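Long-range contacts in probable spore coat polysaccharide biosynthesis protein E (Chromobacterium violaceum ATCC 12472, PDB 3G8R), which binds zinc and probably acts as an N-acylneuraminate-9-phosphate synthase, the present chain holding its NeuB-type barrel and SAF domain: residues A[12-17]-A[67-72]; A[18-23]-A[73-78]; A[44-49]-A[97-102]; A[91-96]-A[111-116]. All coordinates share one frame; numbering follows the deposited sequence.

Interaction 1 (A[12-17]-A[67-72]); sequences MANNHM and VKRFEE
R69 reaches from helix 67-72 into the loop 12-17 and carries most of the contact. Its CG stands anti to the backbone N (chi1 156°) and the chain bends once, at chi2, so that the guanidinium spreads beside two overlapping turns, type II' over M12-N15 and type I over N14-M17. N14 CB covers the centre of one guanidinium face, 3.7 Å from R69 CZ. In the plane of the same group, R69 NH2 donates to N15 OD1 at 3.2 Å; the bond is nearly straight (160° at the hydrogen) and enters from above the amide's carbonyl plane. N15 ND2 is bonded in turn to V226 O, which fixes the rotation of the amide. Also buried, N14 ND2 comes to the edge of the F70 ring, 3.7 Å from CE2. The M17 side is looser: this selenomethionine, partly exposed, folds back at chi2 and chi3 and sets SE at the guanidinium edge, 3.8 Å from R69 NH1, while K68 and E72 form a long salt bridge on the exposed side of the helix. The loop links barrel strand 7-11 to helix 21-33, N15 lies near the zinc ligand H225, and F303 of the second subunit meets the F70 ring.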
# COMPACT_ATOMS: atom_id res chain seq x y z
N MSE A 12 -3.24 -3.42 -26.20
CA MSE A 12 -3.13 -2.69 -27.47
C MSE A 12 -4.47 -2.05 -27.77
O MSE A 12 -4.52 -0.99 -28.38
CB MSE A 12 -2.77 -3.62 -28.61
CG MSE A 12 -2.10 -2.95 -29.80
SE MSE A 12 -1.52 -4.18 -30.99
CE MSE A 12 -3.09 -4.84 -31.43
N ALA A 13 -5.53 -2.71 -27.31
CA ALA A 13 -6.89 -2.34 -27.65
C ALA A 13 -6.95 -2.16 -29.16
O ALA A 13 -6.64 -3.09 -29.91
CB ALA A 13 -7.32 -1.08 -26.93
N ASN A 14 -7.32 -0.97 -29.60
CA ASN A 14 -7.41 -0.74 -31.02
C ASN A 14 -6.33 0.16 -31.47
O ASN A 14 -6.35 0.62 -32.60
CB ASN A 14 -8.79 -0.22 -31.39
CG ASN A 14 -9.89 -1.22 -31.07
OD1 ASN A 14 -9.84 -2.35 -31.55
ND2 ASN A 14 -10.86 -0.83 -30.25
N ASN A 15 -5.35 0.39 -30.61
CA ASN A 15 -4.27 1.33 -30.94
C ASN A 15 -3.33 0.85 -32.04
O ASN A 15 -2.34 1.54 -32.36
CB ASN A 15 -3.47 1.72 -29.69
CG ASN A 15 -4.33 2.35 -28.63
OD1 ASN A 15 -5.20 3.17 -28.92
ND2 ASN A 15 -4.09 1.97 -27.39
N HIS A 16 -3.60 -0.33 -32.60
CA HIS A 16 -2.92 -0.74 -33.81
C HIS A 16 -3.43 0.15 -34.93
O HIS A 16 -2.83 0.24 -36.01
CB HIS A 16 -3.21 -2.20 -34.13
CG HIS A 16 -4.66 -2.55 -34.05
ND1 HIS A 16 -5.19 -3.30 -33.02
CD2 HIS A 16 -5.70 -2.27 -34.88
CE1 HIS A 16 -6.49 -3.48 -33.23
NE2 HIS A 16 -6.82 -2.86 -34.34
N MSE A 17 -4.56 0.80 -34.65
CA MSE A 17 -5.15 1.82 -35.51
C MSE A 17 -5.71 1.28 -36.83
O MSE A 17 -5.87 2.04 -37.78
CB MSE A 17 -4.16 2.97 -35.77
CG MSE A 17 -3.63 3.66 -34.53
SE MSE A 17 -4.81 4.45 -33.38
CE MSE A 17 -5.82 5.49 -34.42
N VAL A 67 -19.03 3.12 -32.09
CA VAL A 67 -19.32 2.51 -33.37
C VAL A 67 -18.26 2.81 -34.42
O VAL A 67 -17.68 1.90 -35.00
CB VAL A 67 -20.69 2.93 -33.89
CG1 VAL A 67 -20.96 2.30 -35.24
CG2 VAL A 67 -21.72 2.53 -32.92
N LYS A 68 -18.00 4.09 -34.65
CA LYS A 68 -17.13 4.52 -35.74
C LYS A 68 -15.69 4.12 -35.47
O LYS A 68 -14.97 3.64 -36.37
CB LYS A 68 -17.22 6.04 -35.93
CG LYS A 68 -16.52 6.58 -37.15
CD LYS A 68 -16.69 8.07 -37.28
CE LYS A 68 -15.38 8.73 -37.77
NZ LYS A 68 -15.58 9.66 -38.96
N ARG A 69 -15.28 4.31 -34.21
CA ARG A 69 -13.93 3.93 -33.82
C ARG A 69 -13.72 2.43 -34.10
O ARG A 69 -12.68 2.06 -34.68
CB ARG A 69 -13.65 4.35 -32.36
CG ARG A 69 -12.57 3.57 -31.65
CD ARG A 69 -11.11 4.06 -31.87
NE ARG A 69 -10.27 3.57 -30.76
CZ ARG A 69 -8.93 3.47 -30.75
NH1 ARG A 69 -8.20 3.84 -31.81
NH2 ARG A 69 -8.33 2.99 -29.65
N PHE A 70 -14.71 1.61 -33.77
CA PHE A 70 -14.63 0.18 -34.00
C PHE A 70 -14.55 -0.19 -35.46
O PHE A 70 -13.74 -1.03 -35.85
CB PHE A 70 -15.81 -0.55 -33.37
CG PHE A 70 -15.74 -0.64 -31.87
CD1 PHE A 70 -16.89 -0.88 -31.13
CD2 PHE A 70 -14.54 -0.48 -31.18
CE1 PHE A 70 -16.83 -0.98 -29.74
CE2 PHE A 70 -14.49 -0.57 -29.79
CZ PHE A 70 -15.63 -0.81 -29.08
N GLU A 71 -15.41 0.42 -36.26
CA GLU A 71 -15.45 0.10 -37.70
C GLU A 71 -14.13 0.48 -38.38
O GLU A 71 -13.61 -0.30 -39.16
CB GLU A 71 -16.65 0.74 -38.40
CG GLU A 71 -18.01 0.14 -38.00
CD GLU A 71 -19.22 0.75 -38.73
OE1 GLU A 71 -20.11 -0.02 -39.15
OE2 GLU A 71 -19.28 2.01 -38.89
N GLU A 72 -13.60 1.66 -38.05
CA GLU A 72 -12.39 2.18 -38.69
C GLU A 72 -11.11 1.37 -38.45
O GLU A 72 -10.23 1.33 -39.31
CB GLU A 72 -12.12 3.60 -38.22
CG GLU A 72 -12.97 4.67 -38.88
CD GLU A 72 -12.62 6.06 -38.35
OE1 GLU A 72 -12.93 7.05 -39.06
OE2 GLU A 72 -12.04 6.17 -37.24

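Interaction 2 (A[18-23]-A[73-78]); sequences GNVEHG and TRLQPE
G18 and T73 come together with their CA atoms 3.7 Å apart, so backbone meets backbone here. G18 CA makes a CA-H...O contact to T73 O at 3.3 Å, while T73 CB packs against G18 N at 3.7 Å. From segment 73-78, L75 turns its side chain toward the 18-23 turn; CG is anti to the carbonyl carbon, and the CD2 branch presses on G18 O at 3.1 Å and touches V20 CG2 obliquely at 4.1 Å. The next shell sets these groups in place. G18 adopts positive phi (86°), a conformation that suits glycine and lets the chain pass this close. T73 OG1, in the crowded position between backbone N and carbonyl carbon, bonds back to R69 O as helix 67-72 ends, and T73 O accepts from H16 NE2. N19 OD1 takes H22 N at 3.0 Å, a straight capping bond (170°) made from well above the amide plane at the start of helix 21-33. Farther out, R74 salt-bridges D51. The segments themselves thus meet through van der Waals and weak CA-H...O contacts; the direct contact probably depends on close backbone fit at G18, with the neighbouring H16 bond adding the polar tie.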
# COMPACT_ATOMS: atom_id res chain seq x y z
N GLY A 18 -6.02 -0.01 -36.87
CA GLY A 18 -6.40 -0.71 -38.09
C GLY A 18 -5.23 -1.23 -38.91
O GLY A 18 -5.43 -1.81 -40.00
N ASN A 19 -4.01 -1.05 -38.39
CA ASN A 19 -2.79 -1.31 -39.17
C ASN A 19 -1.86 -2.31 -38.49
O ASN A 19 -1.43 -2.06 -37.38
CB ASN A 19 -2.07 0.03 -39.45
CG ASN A 19 -0.77 -0.14 -40.23
OD1 ASN A 19 -0.14 -1.20 -40.21
ND2 ASN A 19 -0.35 0.93 -40.91
N VAL A 20 -1.51 -3.41 -39.17
CA VAL A 20 -0.67 -4.47 -38.60
C VAL A 20 0.83 -4.15 -38.48
O VAL A 20 1.43 -4.41 -37.44
CB VAL A 20 -0.79 -5.80 -39.37
CG1 VAL A 20 0.34 -6.78 -38.95
CG2 VAL A 20 -2.15 -6.40 -39.15
N GLU A 21 1.43 -3.65 -39.55
CA GLU A 21 2.80 -3.17 -39.51
C GLU A 21 2.93 -2.34 -38.23
O GLU A 21 3.83 -2.58 -37.40
CB GLU A 21 3.03 -2.28 -40.74
CG GLU A 21 4.27 -2.56 -41.58
CD GLU A 21 4.20 -1.85 -42.95
OE1 GLU A 21 4.42 -0.62 -43.02
OE2 GLU A 21 3.93 -2.54 -43.96
N HIS A 22 2.01 -1.39 -38.06
CA HIS A 22 1.94 -0.58 -36.83
C HIS A 22 1.19 -1.37 -35.79
O HIS A 22 -0.01 -1.54 -35.88
CB HIS A 22 1.21 0.74 -37.11
CG HIS A 22 1.18 1.65 -35.92
ND1 HIS A 22 0.08 1.76 -35.10
CD2 HIS A 22 2.12 2.49 -35.42
CE1 HIS A 22 0.34 2.62 -34.13
NE2 HIS A 22 1.57 3.09 -34.31
N GLY A 23 1.86 -1.86 -34.78
CA GLY A 23 1.20 -2.87 -33.99
C GLY A 23 2.22 -3.96 -33.89
O GLY A 23 2.47 -4.50 -32.81
N THR A 73 -11.02 0.75 -37.28
CA THR A 73 -9.79 0.06 -36.89
C THR A 73 -9.89 -1.45 -37.05
O THR A 73 -9.00 -2.19 -36.61
CB THR A 73 -9.40 0.40 -35.45
OG1 THR A 73 -10.52 0.20 -34.60
CG2 THR A 73 -8.96 1.85 -35.35
N ARG A 74 -10.99 -1.89 -37.68
CA ARG A 74 -11.25 -3.30 -37.98
C ARG A 74 -10.01 -4.05 -38.51
O ARG A 74 -9.29 -3.54 -39.37
CB ARG A 74 -12.42 -3.37 -38.99
CG ARG A 74 -12.98 -4.74 -39.33
CD ARG A 74 -13.75 -4.72 -40.68
NE ARG A 74 -14.58 -5.92 -40.84
CZ ARG A 74 -15.90 -5.97 -40.61
NH1 ARG A 74 -16.56 -7.11 -40.76
NH2 ARG A 74 -16.55 -4.87 -40.24
N LEU A 75 -9.76 -5.24 -37.97
CA LEU A 75 -8.74 -6.16 -38.52
C LEU A 75 -9.29 -7.58 -38.79
O LEU A 75 -10.18 -8.07 -38.08
CB LEU A 75 -7.49 -6.22 -37.63
CG LEU A 75 -6.51 -5.03 -37.59
CD1 LEU A 75 -5.40 -5.35 -36.61
CD2 LEU A 75 -5.91 -4.69 -38.94
N GLN A 76 -8.78 -8.23 -39.84
CA GLN A 76 -9.28 -9.55 -40.22
C GLN A 76 -8.52 -10.62 -39.45
O GLN A 76 -7.36 -10.44 -39.14
CB GLN A 76 -9.16 -9.76 -41.74
CG GLN A 76 -9.96 -8.76 -42.60
CD GLN A 76 -11.47 -9.03 -42.63
OE1 GLN A 76 -12.28 -8.15 -42.31
NE2 GLN A 76 -11.84 -10.26 -43.01
N PRO A 77 -9.20 -11.75 -39.13
CA PRO A 77 -8.63 -12.88 -38.39
C PRO A 77 -7.23 -13.22 -38.84
O PRO A 77 -6.38 -13.58 -38.03
CB PRO A 77 -9.57 -14.02 -38.76
CG PRO A 77 -10.88 -13.37 -38.94
CD PRO A 77 -10.64 -11.95 -39.39
N GLU A 78 -7.01 -13.12 -40.14
CA GLU A 78 -5.73 -13.35 -40.77
C GLU A 78 -4.67 -12.48 -40.06
O GLU A 78 -3.64 -12.98 -39.57
CB GLU A 78 -5.89 -12.98 -42.26
CG GLU A 78 -4.93 -13.64 -43.26
CD GLU A 78 -4.77 -12.82 -44.56
OE1 GLU A 78 -4.77 -13.42 -45.67
OE2 GLU A 78 -4.65 -11.57 -44.46

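Interaction 3 (A[44-49]-A[97-102]); sequences KLQYRN and TPFDEE
T97 opens the contact with its side chain: OG1, anti to the carbonyl carbon, takes K44 NZ in a very short hydrogen bond of 2.4 Å, and the same ammonium salt-bridges E11. Its backbone makes the parallel ladder, T97 N donating to L45 O at 2.9 Å and T97 O accepting Y47 N at 2.6 Å. P98 has no N-H to give, but its CA-H points at Y47 O. That carbonyl is also met almost along its C=O axis by F99 N at 2.9 Å. The F99 ring lies flat beneath the R48 guanidinium in a cation-pi stack, centres 3.8 Å apart and planes at 19°, with R48 NH2 toward the ring's rim. Q46 keeps the guanidinium in place: its OE1 receives R48 NH1 at 2.9 Å on a lone pair, while its CB and CG line the ring's edge. D100, at the N-cap position, uses OD1 to accept N49 N in another very short bond (2.4 Å) and also bonds S103. E102 finally lays its carboxylate over the N49 amide. Strands 40-47 and 93-98 are neighbours in the barrel, Q46 approaching the zinc; on the face of Y47 and P98, helix 101-109 packs with L106 and I107, and F53 of helix 50-53 covers F99 and R48.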
# COMPACT_ATOMS: atom_id res chain seq x y z
N LYS A 44 -2.05 -7.75 -24.90
CA LYS A 44 -3.49 -7.98 -25.03
C LYS A 44 -4.15 -7.36 -26.27
O LYS A 44 -3.90 -6.18 -26.61
CB LYS A 44 -4.21 -7.52 -23.78
CG LYS A 44 -5.40 -8.37 -23.49
CD LYS A 44 -6.37 -7.73 -22.52
CE LYS A 44 -7.10 -6.56 -23.17
NZ LYS A 44 -8.49 -6.32 -22.60
N LEU A 45 -5.00 -8.17 -26.92
CA LEU A 45 -5.89 -7.77 -28.01
C LEU A 45 -7.34 -7.74 -27.59
O LEU A 45 -7.71 -8.25 -26.54
CB LEU A 45 -5.78 -8.79 -29.12
CG LEU A 45 -4.72 -8.50 -30.16
CD1 LEU A 45 -3.94 -7.25 -29.81
CD2 LEU A 45 -3.83 -9.71 -30.20
N GLN A 46 -8.19 -7.17 -28.43
CA GLN A 46 -9.64 -7.15 -28.19
C GLN A 46 -10.34 -7.79 -29.37
O GLN A 46 -10.16 -7.36 -30.49
CB GLN A 46 -10.11 -5.72 -28.06
CG GLN A 46 -9.81 -5.15 -26.70
CD GLN A 46 -10.37 -3.77 -26.50
OE1 GLN A 46 -11.14 -3.28 -27.31
NE2 GLN A 46 -9.97 -3.12 -25.41
N TYR A 47 -11.12 -8.83 -29.13
CA TYR A 47 -11.80 -9.49 -30.23
C TYR A 47 -13.25 -9.16 -30.19
O TYR A 47 -13.92 -9.44 -29.20
CB TYR A 47 -11.67 -10.99 -30.12
CG TYR A 47 -10.38 -11.56 -30.62
CD1 TYR A 47 -9.27 -10.75 -30.83
CD2 TYR A 47 -10.26 -12.93 -30.83
CE1 TYR A 47 -8.08 -11.29 -31.28
CE2 TYR A 47 -9.07 -13.47 -31.27
CZ TYR A 47 -7.99 -12.64 -31.49
OH TYR A 47 -6.80 -13.17 -31.93
N ARG A 48 -13.71 -8.54 -31.27
CA ARG A 48 -15.12 -8.38 -31.61
C ARG A 48 -15.36 -8.90 -33.03
O ARG A 48 -14.60 -8.59 -33.95
CB ARG A 48 -15.52 -6.90 -31.58
CG ARG A 48 -15.53 -6.27 -30.19
CD ARG A 48 -15.76 -4.75 -30.27
NE ARG A 48 -15.63 -4.16 -28.95
CZ ARG A 48 -14.48 -3.83 -28.39
NH1 ARG A 48 -13.34 -4.02 -29.04
NH2 ARG A 48 -14.47 -3.29 -27.19
N ASN A 49 -16.40 -9.70 -33.21
CA ASN A 49 -16.81 -10.14 -34.52
C ASN A 49 -17.66 -9.05 -35.09
O ASN A 49 -18.88 -9.04 -34.91
CB ASN A 49 -17.62 -11.42 -34.44
CG ASN A 49 -17.68 -12.13 -35.74
OD1 ASN A 49 -18.70 -12.11 -36.42
ND2 ASN A 49 -16.54 -12.75 -36.12
N THR A 97 -9.21 -10.27 -25.04
CA THR A 97 -10.55 -10.00 -24.56
C THR A 97 -11.57 -10.18 -25.68
O THR A 97 -11.65 -9.35 -26.61
CB THR A 97 -10.68 -8.58 -24.04
OG1 THR A 97 -9.61 -8.32 -23.15
CG2 THR A 97 -12.00 -8.36 -23.34
N PRO A 98 -12.37 -11.25 -25.58
CA PRO A 98 -13.45 -11.49 -26.50
C PRO A 98 -14.66 -10.70 -26.05
O PRO A 98 -14.85 -10.47 -24.86
CB PRO A 98 -13.75 -12.95 -26.25
CG PRO A 98 -13.59 -13.06 -24.77
CD PRO A 98 -12.42 -12.17 -24.43
N PHE A 99 -15.52 -10.30 -26.96
CA PHE A 99 -16.76 -9.67 -26.53
C PHE A 99 -17.94 -10.47 -27.02
O PHE A 99 -19.06 -10.27 -26.53
CB PHE A 99 -16.84 -8.22 -26.99
CG PHE A 99 -15.79 -7.35 -26.39
CD1 PHE A 99 -16.10 -6.50 -25.34
CD2 PHE A 99 -14.48 -7.40 -26.86
CE1 PHE A 99 -15.11 -5.70 -24.76
CE2 PHE A 99 -13.50 -6.62 -26.30
CZ PHE A 99 -13.81 -5.76 -25.24
N ASP A 100 -17.67 -11.38 -27.97
CA ASP A 100 -18.64 -12.27 -28.64
C ASP A 100 -18.38 -13.68 -28.21
O ASP A 100 -17.25 -14.01 -27.86
CB ASP A 100 -18.35 -12.35 -30.13
CG ASP A 100 -18.69 -11.12 -30.86
OD1 ASP A 100 -17.76 -10.51 -31.40
OD2 ASP A 100 -19.89 -10.78 -30.92
N GLU A 101 -19.38 -14.54 -28.35
CA GLU A 101 -19.11 -15.96 -28.22
C GLU A 101 -18.18 -16.37 -29.33
O GLU A 101 -17.16 -17.00 -29.08
CB GLU A 101 -20.39 -16.80 -28.23
CG GLU A 101 -21.68 -16.03 -28.50
CD GLU A 101 -22.10 -15.18 -27.33
OE1 GLU A 101 -22.36 -15.73 -26.23
OE2 GLU A 101 -22.15 -13.94 -27.51
N GLU A 102 -18.51 -15.96 -30.54
CA GLU A 102 -17.68 -16.29 -31.71
C GLU A 102 -16.23 -15.86 -31.55
O GLU A 102 -15.35 -16.46 -32.15
CB GLU A 102 -18.27 -15.71 -33.01
CG GLU A 102 -17.55 -16.18 -34.30
CD GLU A 102 -18.35 -15.94 -35.59
OE1 GLU A 102 -17.77 -16.06 -36.70
OE2 GLU A 102 -19.57 -15.63 -35.50

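Interaction 4 (A[91-96]-A[111-116]); sequences GFKAIC and GIEIIK
E113 leans back across strand 93-96 just before strand 114-116 begins. Its CB lies 3.7 Å from A94 O; CG then stands beside its own backbone N (chi1 -57°), and the chain runs extended so that CD crosses K93 at about a right angle. At the tip the two oxygens part: OE1 rests on the aliphatic K93 CG at 3.3 Å, and OE2 accepts A94 N at 3.2 Å, met from above the carboxylate plane (57° out of it). A94 is thus gripped at both backbone polar atoms, because E113 N donates to A94 O at 3.1 Å and I114 N adds a weak bond to the same oxygen at 3.4 Å. Regular parallel pairing follows, with C96 N on I114 O at 3.1 Å and K116 N on C96 O at 2.9 Å. I95 and I114 run side by side on one face of the sheet, CG1 of the first against CB of the second. On the face of C96 and I115, I112 puts CG2 by A94 O and CD1 against C96 CB, where I107 of helix 101-109 closes the beta-alpha-beta unit. K116 turns its tip away to E223 and S141, near the zinc. E113 OE2 takes A94 N just ahead of the ladder, a side-chain oxygen in the place of a backbone acceptor. K93 NZ is not in contact with the carboxylate but, 5.8 Å from E113 OE1, would probably help favour its ionised form.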
# COMPACT_ATOMS: atom_id res chain seq x y z
N GLY A 91 8.13 -13.07 -26.71
CA GLY A 91 8.13 -13.67 -25.39
C GLY A 91 7.01 -13.14 -24.54
O GLY A 91 7.08 -13.16 -23.30
N PHE A 92 5.95 -12.69 -25.17
CA PHE A 92 4.81 -12.23 -24.41
C PHE A 92 3.81 -13.33 -24.29
O PHE A 92 3.53 -14.00 -25.27
CB PHE A 92 4.17 -11.04 -25.10
CG PHE A 92 5.00 -9.80 -25.06
CD1 PHE A 92 5.26 -9.17 -23.85
CD2 PHE A 92 5.52 -9.26 -26.22
CE1 PHE A 92 6.01 -8.02 -23.80
CE2 PHE A 92 6.29 -8.10 -26.18
CZ PHE A 92 6.54 -7.49 -24.97
N LYS A 93 3.28 -13.53 -23.11
CA LYS A 93 1.98 -14.19 -23.01
C LYS A 93 0.96 -13.48 -23.94
O LYS A 93 0.80 -12.26 -23.88
CB LYS A 93 1.46 -14.18 -21.55
CG LYS A 93 1.52 -15.53 -20.85
CD LYS A 93 2.04 -15.41 -19.41
CE LYS A 93 3.55 -15.75 -19.31
NZ LYS A 93 4.01 -16.10 -17.90
N ALA A 94 0.34 -14.25 -24.84
CA ALA A 94 -0.73 -13.77 -25.69
C ALA A 94 -2.01 -13.78 -24.89
O ALA A 94 -2.49 -14.84 -24.46
CB ALA A 94 -0.87 -14.65 -26.87
N ILE A 95 -2.58 -12.61 -24.68
CA ILE A 95 -3.77 -12.46 -23.89
C ILE A 95 -4.81 -11.74 -24.72
O ILE A 95 -4.46 -10.84 -25.48
CB ILE A 95 -3.47 -11.63 -22.69
CG1 ILE A 95 -2.55 -12.41 -21.78
CG2 ILE A 95 -4.72 -11.29 -21.97
CD1 ILE A 95 -1.78 -11.54 -20.84
N CYS A 96 -6.08 -12.14 -24.59
CA CYS A 96 -7.14 -11.52 -25.39
C CYS A 96 -8.53 -11.36 -24.71
O CYS A 96 -8.96 -12.21 -23.92
CB CYS A 96 -7.31 -12.23 -26.72
SG CYS A 96 -8.52 -11.38 -27.76
N GLY A 111 -4.71 -19.96 -30.54
CA GLY A 111 -3.83 -20.46 -29.46
C GLY A 111 -3.40 -19.37 -28.50
O GLY A 111 -2.25 -19.33 -28.05
N ILE A 112 -4.33 -18.47 -28.20
CA ILE A 112 -4.14 -17.47 -27.17
C ILE A 112 -4.16 -18.19 -25.82
O ILE A 112 -4.94 -19.10 -25.65
CB ILE A 112 -5.24 -16.39 -27.26
CG1 ILE A 112 -4.87 -15.39 -28.37
CG2 ILE A 112 -5.42 -15.67 -25.92
CD1 ILE A 112 -6.01 -15.00 -29.24
N GLU A 113 -3.29 -17.78 -24.90
CA GLU A 113 -3.09 -18.46 -23.61
C GLU A 113 -4.08 -18.07 -22.53
O GLU A 113 -4.38 -18.90 -21.67
CB GLU A 113 -1.68 -18.20 -23.08
CG GLU A 113 -0.56 -18.64 -24.03
CD GLU A 113 0.80 -18.05 -23.65
OE1 GLU A 113 1.29 -18.36 -22.53
OE2 GLU A 113 1.36 -17.28 -24.47
N ILE A 114 -4.58 -16.83 -22.57
CA ILE A 114 -5.45 -16.26 -21.50
C ILE A 114 -6.66 -15.40 -21.97
O ILE A 114 -6.62 -14.73 -23.02
CB ILE A 114 -4.57 -15.44 -20.52
CG1 ILE A 114 -3.52 -16.32 -19.83
CG2 ILE A 114 -5.44 -14.68 -19.49
CD1 ILE A 114 -2.46 -15.57 -18.98
N ILE A 115 -7.74 -15.41 -21.19
CA ILE A 115 -8.95 -14.65 -21.50
C ILE A 115 -9.17 -13.47 -20.56
O ILE A 115 -9.39 -13.67 -19.37
CB ILE A 115 -10.22 -15.55 -21.49
CG1 ILE A 115 -10.17 -16.54 -22.66
CG2 ILE A 115 -11.51 -14.72 -21.57
CD1 ILE A 115 -11.02 -17.79 -22.48
N LYS A 116 -9.12 -12.24 -21.05
CA LYS A 116 -9.58 -11.14 -20.20
C LYS A 116 -11.07 -10.98 -20.39
O LYS A 116 -11.55 -11.03 -21.52
CB LYS A 116 -8.89 -9.81 -20.46
CG LYS A 116 -8.41 -9.16 -19.17
CD LYS A 116 -9.40 -8.19 -18.50
CE LYS A 116 -9.27 -6.79 -19.11
NZ LYS A 116 -9.52 -5.67 -18.11

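How the interactions relate
From the N terminus, the loop leaving strand 7-11 is bound by interaction 1 to helix 67-72, and the turn into helix 21-33 by interaction 2 to the link before helix 77-89. Each closes a span of 49 residues, and the two cross, side by side and joined through H16 and T73. Interaction 3 crosses both, pairing strand 40-47 with 93-98; it touches interaction 1 through M12 N to K44 O and through F70 on R48. Interaction 4 spans just 14 residues, also crosses interaction 3, and shares strand 93-98 with it, adding strand 114-117 to the same barrel. Interactions 1 and 2 close before it opens.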